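Extracellular ligand-binding receptor (Rhodopseudomonas palustris, PDB 3SG0) probably acts as a solute-binding protein for the transport of aromatic acids derived from lignin, and holds benzoylformate here. Local coordinates at residues K138-D143 with L352-S357. Sequence-based numbering, arbitrary orientation. Where two conformers were deposited one is given.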
loop_
_atom_site.group_PDB
_atom_site.type_symbol
_atom_site.label_atom_id
_atom_site.label_comp_id
_atom_site.label_asym_id
_atom_site.label_seq_id
_atom_site.Cartn_x
_atom_site.Cartn_y
_atom_site.Cartn_z
ATOM N N LYS A 138 4.301 -8.551 -2.866
ATOM C CA LYS A 138 3.478 -7.405 -2.507
ATOM C C LYS A 138 3.072 -7.446 -1.044
ATOM O O LYS A 138 2.192 -8.219 -0.661
ATOM C CB LYS A 138 2.236 -7.420 -3.403
ATOM C CG LYS A 138 1.241 -6.310 -3.167
ATOM C CD LYS A 138 0.134 -6.366 -4.215
ATOM C CE LYS A 138 -0.908 -5.295 -4.019
ATOM N NZ LYS A 138 -1.719 -5.550 -2.801
ATOM N N VAL A 139 3.687 -6.599 -0.227
ATOM C CA VAL A 139 3.386 -6.607 1.203
ATOM C C VAL A 139 2.097 -5.900 1.607
ATOM O O VAL A 139 1.556 -6.216 2.669
ATOM C CB VAL A 139 4.549 -6.065 2.061
ATOM C CG1 VAL A 139 5.774 -6.955 1.916
ATOM C CG2 VAL A 139 4.846 -4.596 1.759
ATOM N N VAL A 140 1.589 -4.952 0.823
ATOM C CA VAL A 140 0.329 -4.305 1.198
ATOM C C VAL A 140 -0.793 -5.283 0.881
ATOM O O VAL A 140 -0.812 -5.844 -0.204
ATOM C CB VAL A 140 0.116 -2.996 0.418
ATOM C CG1 VAL A 140 -1.258 -2.415 0.722
ATOM C CG2 VAL A 140 1.205 -1.993 0.759
ATOM N N PRO A 141 -1.732 -5.516 1.817
ATOM C CA PRO A 141 -2.810 -6.453 1.471
ATOM C C PRO A 141 -3.599 -6.028 0.240
ATOM O O PRO A 141 -3.899 -4.851 0.047
ATOM C CB PRO A 141 -3.691 -6.437 2.724
ATOM C CG PRO A 141 -2.726 -6.114 3.834
ATOM C CD PRO A 141 -1.831 -5.069 3.219
ATOM N N ASN A 142 -3.934 -7.008 -0.593
ATOM C CA ASN A 142 -4.730 -6.749 -1.781
ATOM C C ASN A 142 -6.018 -6.004 -1.441
ATOM O O ASN A 142 -6.735 -6.356 -0.495
ATOM C CB ASN A 142 -5.078 -8.059 -2.480
ATOM C CG ASN A 142 -3.899 -8.680 -3.210
ATOM O OD1 ASN A 142 -2.861 -8.055 -3.416
ATOM N ND2 ASN A 142 -4.074 -9.931 -3.620
ATOM N N ASP A 143 -6.330 -4.995 -2.251
ATOM C CA ASP A 143 -7.488 -4.150 -2.000
ATOM C C ASP A 143 -8.799 -4.909 -1.990
ATOM O O ASP A 143 -9.739 -4.470 -1.332
ATOM C CB ASP A 143 -7.569 -3.010 -3.016
ATOM C CG ASP A 143 -6.547 -1.933 -2.754
ATOM O OD1 ASP A 143 -6.361 -1.581 -1.562
ATOM O OD2 ASP A 143 -5.930 -1.457 -3.728
ATOM N N LEU A 352 4.013 -9.416 9.653
ATOM C CA LEU A 352 4.519 -8.153 9.129
ATOM C C LEU A 352 3.654 -7.033 9.688
ATOM O O LEU A 352 2.578 -7.281 10.224
ATOM C CB LEU A 352 4.424 -8.150 7.596
ATOM C CG LEU A 352 5.317 -9.149 6.856
ATOM C CD1 LEU A 352 5.030 -9.121 5.373
ATOM C CD2 LEU A 352 6.800 -8.868 7.122
ATOM N N ASN A 353 4.101 -5.793 9.542
ATOM C CA ASN A 353 3.255 -4.662 9.898
ATOM C C ASN A 353 1.971 -4.622 9.090
ATOM O O ASN A 353 0.946 -4.104 9.537
ATOM C CB ASN A 353 4.032 -3.372 9.735
ATOM C CG ASN A 353 5.063 -3.211 10.809
ATOM O OD1 ASN A 353 4.743 -2.761 11.909
ATOM N ND2 ASN A 353 6.298 -3.620 10.531
ATOM N N ASN A 354 2.034 -5.196 7.891
ATOM C CA ASN A 354 0.899 -5.258 6.991
ATOM C C ASN A 354 -0.064 -6.406 7.278
ATOM O O ASN A 354 -1.148 -6.443 6.694
ATOM C CB ASN A 354 1.397 -5.328 5.539
ATOM C CG ASN A 354 1.625 -3.957 4.940
ATOM O OD1 ASN A 354 0.674 -3.300 4.524
ATOM N ND2 ASN A 354 2.877 -3.520 4.878
ATOM N N GLY A 355 0.315 -7.336 8.148
ATOM C CA GLY A 355 -0.545 -8.468 8.460
ATOM C C GLY A 355 0.231 -9.761 8.561
ATOM O O GLY A 355 1.462 -9.771 8.492
ATOM N N LEU A 356 -0.502 -10.855 8.741
ATOM C CA LEU A 356 0.098 -12.183 8.807
ATOM C C LEU A 356 0.225 -12.750 7.404
ATOM O O LEU A 356 -0.779 -13.026 6.736
ATOM C CB LEU A 356 -0.728 -13.119 9.690
ATOM C CG LEU A 356 -0.155 -14.532 9.843
ATOM C CD1 LEU A 356 1.183 -14.504 10.565
ATOM C CD2 LEU A 356 -1.136 -15.427 10.584
ATOM N N SER A 357 1.467 -12.921 6.971
ATOM C CA SER A 357 1.778 -13.232 5.588
ATOM C C SER A 357 2.167 -14.691 5.376
ATOM O O SER A 357 3.058 -15.214 6.052
ATOM C CB SER A 357 2.923 -12.325 5.166
ATOM O OG SER A 357 3.390 -12.653 3.868
#
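At Asn354, chi1 of -87° puts CG on the side of its backbone N, and chi2 of -79° turns OD1 toward Pro141 CD and Val140 CA, while CB and CG lie against Val139 O. Val139 turns CG1 anti to its own carbonyl carbon, which brings that methyl to CD1 of Leu352 at 4.1 Å, the two side chains crossing at about a right angle. Valine and leucine suit this buried spot, as each presents a methyl and has no polar side-chain atom to satisfy.

Asn354 carries most of the contact. Its CB lies only 3.0 Å from Val139 O, and its CG 3.2 Å, a tight approach without a hydrogen bond between the segments. The amide sorts its two ends: OD1 faces carbon, 3.3 Å from Pro141 CD and 3.5 Å from Val140 CA, whereas ND2 passes Val139 CG2 and gives its hydrogen bond to Asp313 OD2. Pro141 adds CG at 3.3 Å from Asn354 O, its ring bringing CH groups, with no N-H, to both oxygens. In the type I turn Leu352 to Gly355, Gly355 has a positive phi, and at its backbone angles a beta carbon would jam against the preceding carbonyl oxygen.

Within its own segment, Lys138 reaches forward over the loop, where NZ bonds Val140 O at 2.8 Å from above the carbonyl plane, and Asn142 OD1 in the plane on a lone pair, with Ala121 O as a further acceptor.

Val140 touches the bound benzoylformate, so the contact backs the ligand pocket of this periplasmic binding protein. It joins the loop between strand 136-138 and helix 143-156 to the hairpin of strands 350-352 and 355-357, with helix 306-328 alongside, touching Val140 and Asn354 through His310.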